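Local coordinates for protein beta-N-acetylhexosaminidase (Microbacterium sp. HJ5, PDB 7BWG) that probably hydrolyses terminal non-reducing N-acetyl-D-hexosamine residues from N-acetyl-beta-D-hexosaminides, as a family 20 glycoside hydrolase, at residues 400-406 against 415-421. Sequence-based numbering, arbitrary orientation.
Sequences YLDMKYP and WANGPTS
M403 lays its side chain against W415 and T420 in the bend of 415-421, a worked example of how a flexible thioether can fit a surface made of unlike groups. CB lies beside the hydroxyl of T420. CG comes 3.5 Å from T420 OG1, an oxygen hydrogen-bonded to D397 O and weakly to R424 NH1, and also passes G418 O. SD then stands over the five-membered ring of W415, 4.4 Å from its centroid, a Met-aromatic contact. CE follows over the same face, giving a CH-pi contact at 4.0 Å from that centroid, with A416 CB at 3.7 Å and the edge of the Y400 ring beside it. Bends at chi2 (66°) and chi3 (68°) fold the chain so that sulfur and methyl both lie over the indole. Y400 adds a second aromatic group: its CE2 meets W415 CZ2 rim to rim, the planes inclined at 71°, and W450 packs edge-to-face on Y400. Shortened to an alanine here, the side chain would probably leave the W415 face without its sulfur and methyl cover and a gap beside A416 CB.

Beyond the methionine, one backbone hydrogen bond ties the two segments, T420 N to K404 O at 2.8 Å, with the donor almost in line with the carbonyl. P419 CB packs against the same carbonyl oxygen and P406 N, and P406 CG rests 3.7 Å from S421 CB, where S421 caps helix 422-426 through R424 N. In the TIM-barrel catalytic domain, the contact thus joins two limbs of the irregular connection between helices 396-399 and 422-426, away from the predicted proton donor E320. Its chemistry implies cohesion mainly through dispersion and sulfur-aromatic packing, supplemented by that backbone bond and by R424 and R467, which hold G418 O and M403 O.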
loop_
_atom_site.group_PDB
_atom_site.type_symbol
_atom_site.label_atom_id
_atom_site.label_comp_id
_atom_site.label_asym_id
_atom_site.label_seq_id
_atom_site.Cartn_x
_atom_site.Cartn_y
_atom_site.Cartn_z
ATOM N N TYR A 400 -12.853 23.134 -16.091
ATOM C CA TYR A 400 -11.428 23.077 -16.406
ATOM C C TYR A 400 -10.772 24.400 -16.028
ATOM O O TYR A 400 -10.932 25.407 -16.727
ATOM C CB TYR A 400 -11.215 22.762 -17.883
ATOM C CG TYR A 400 -10.980 21.295 -18.155
ATOM C CD1 TYR A 400 -11.268 20.340 -17.191
ATOM C CD2 TYR A 400 -10.467 20.863 -19.370
ATOM C CE1 TYR A 400 -11.058 18.997 -17.431
ATOM C CE2 TYR A 400 -10.252 19.519 -19.614
ATOM C CZ TYR A 400 -10.549 18.593 -18.641
ATOM O OH TYR A 400 -10.335 17.256 -18.880
ATOM N N LEU A 401 -10.030 24.399 -14.920
ATOM C CA LEU A 401 -9.427 25.614 -14.391
ATOM C C LEU A 401 -8.235 26.097 -15.206
ATOM O O LEU A 401 -7.809 27.243 -15.027
ATOM C CB LEU A 401 -9.007 25.393 -12.937
ATOM C CG LEU A 401 -10.155 25.005 -12.003
ATOM C CD1 LEU A 401 -9.649 24.718 -10.597
ATOM C CD2 LEU A 401 -11.221 26.092 -11.987
ATOM N N ASP A 402 -7.688 25.261 -16.087
ATOM C CA ASP A 402 -6.621 25.686 -16.984
ATOM C C ASP A 402 -7.143 26.383 -18.231
ATOM O O ASP A 402 -6.340 26.762 -19.090
ATOM C CB ASP A 402 -5.768 24.485 -17.396
ATOM C CG ASP A 402 -6.510 23.532 -18.310
ATOM O OD1 ASP A 402 -7.585 23.041 -17.907
ATOM O OD2 ASP A 402 -6.023 23.279 -19.433
ATOM N N MET A 403 -8.457 26.556 -18.357
ATOM C CA MET A 403 -9.028 27.205 -19.526
ATOM C C MET A 403 -8.952 28.720 -19.383
ATOM O O MET A 403 -9.240 29.271 -18.316
ATOM C CB MET A 403 -10.479 26.766 -19.727
ATOM C CG MET A 403 -10.924 26.746 -21.180
ATOM S SD MET A 403 -10.049 25.504 -22.151
ATOM C CE MET A 403 -10.685 23.991 -21.435
ATOM N N LYS A 404 -8.566 29.386 -20.472
ATOM C CA LYS A 404 -8.367 30.832 -20.471
ATOM C C LYS A 404 -9.596 31.563 -19.943
ATOM O O LYS A 404 -10.733 31.108 -20.100
ATOM C CB LYS A 404 -8.061 31.322 -21.889
ATOM C CG LYS A 404 -6.593 31.533 -22.201
ATOM C CD LYS A 404 -6.405 31.827 -23.686
ATOM C CE LYS A 404 -5.048 32.451 -23.967
ATOM N NZ LYS A 404 -4.922 33.802 -23.352
ATOM N N TYR A 405 -9.355 32.713 -19.297
ATOM C CA TYR A 405 -10.448 33.622 -18.999
ATOM C C TYR A 405 -10.804 34.413 -20.255
ATOM O O TYR A 405 -9.929 34.730 -21.062
ATOM C CB TYR A 405 -10.068 34.596 -17.886
ATOM C CG TYR A 405 -10.184 34.073 -16.469
ATOM C CD1 TYR A 405 -11.376 34.182 -15.766
ATOM C CD2 TYR A 405 -9.093 33.500 -15.823
ATOM C CE1 TYR A 405 -11.487 33.716 -14.466
ATOM C CE2 TYR A 405 -9.196 33.030 -14.520
ATOM C CZ TYR A 405 -10.395 33.141 -13.847
ATOM O OH TYR A 405 -10.504 32.677 -12.553
ATOM N N PRO A 406 -12.082 34.736 -20.450
ATOM C CA PRO A 406 -12.425 35.647 -21.551
ATOM C C PRO A 406 -11.936 37.062 -21.310
ATOM O O PRO A 406 -11.657 37.779 -22.279
ATOM C CB PRO A 406 -13.957 35.573 -21.605
ATOM C CG PRO A 406 -14.356 35.175 -20.229
ATOM C CD PRO A 406 -13.273 34.275 -19.718
ATOM N N TRP A 415 -9.349 25.371 -25.785
ATOM C CA TRP A 415 -9.723 24.326 -26.730
ATOM C C TRP A 415 -11.137 23.801 -26.530
ATOM O O TRP A 415 -11.629 23.078 -27.403
ATOM C CB TRP A 415 -8.730 23.163 -26.652
ATOM C CG TRP A 415 -8.685 22.477 -25.318
ATOM C CD1 TRP A 415 -7.763 22.669 -24.331
ATOM C CD2 TRP A 415 -9.590 21.476 -24.831
ATOM N NE1 TRP A 415 -8.040 21.858 -23.259
ATOM C CE2 TRP A 415 -9.157 21.116 -23.541
ATOM C CE3 TRP A 415 -10.725 20.851 -25.360
ATOM C CZ2 TRP A 415 -9.817 20.162 -22.774
ATOM C CZ3 TRP A 415 -11.380 19.907 -24.593
ATOM C CH2 TRP A 415 -10.925 19.571 -23.316
ATOM N N ALA A 416 -11.792 24.120 -25.414
ATOM C CA ALA A 416 -13.157 23.659 -25.186
ATOM C C ALA A 416 -14.102 24.282 -26.205
ATOM O O ALA A 416 -14.225 23.793 -27.332
ATOM C CB ALA A 416 -13.609 23.991 -23.761
ATOM N N ASN A 417 -14.780 25.356 -25.816
ATOM C CA ASN A 417 -15.559 26.182 -26.731
ATOM C C ASN A 417 -15.217 27.646 -26.504
ATOM O O ASN A 417 -16.085 28.512 -26.373
ATOM C CB ASN A 417 -17.056 25.929 -26.571
ATOM C CG ASN A 417 -17.425 24.470 -26.744
ATOM O OD1 ASN A 417 -17.066 23.841 -27.740
ATOM N ND2 ASN A 417 -18.149 23.923 -25.775
ATOM N N GLY A 418 -13.919 27.932 -26.451
ATOM C CA GLY A 418 -13.434 29.256 -26.150
ATOM C C GLY A 418 -12.993 29.374 -24.708
ATOM O O GLY A 418 -12.949 28.389 -23.964
ATOM N N PRO A 419 -12.637 30.587 -24.288
ATOM C CA PRO A 419 -12.330 30.813 -22.873
ATOM C C PRO A 419 -13.555 30.573 -22.001
ATOM O O PRO A 419 -14.698 30.609 -22.460
ATOM C CB PRO A 419 -11.894 32.283 -22.833
ATOM C CG PRO A 419 -11.481 32.600 -24.233
ATOM C CD PRO A 419 -12.370 31.776 -25.113
ATOM N N THR A 420 -13.297 30.322 -20.719
ATOM C CA THR A 420 -14.340 29.997 -19.751
ATOM C C THR A 420 -14.501 31.165 -18.786
ATOM O O THR A 420 -13.584 31.472 -18.017
ATOM C CB THR A 420 -14.007 28.711 -18.997
ATOM O OG1 THR A 420 -14.044 27.600 -19.899
ATOM C CG2 THR A 420 -15.005 28.480 -17.871
ATOM N N SER A 421 -15.662 31.813 -18.830
ATOM C CA SER A 421 -15.966 32.846 -17.856
ATOM C C SER A 421 -16.306 32.215 -16.510
ATOM O O SER A 421 -16.692 31.045 -16.421
ATOM C CB SER A 421 -17.126 33.720 -18.338
ATOM O OG SER A 421 -18.321 32.967 -18.461
#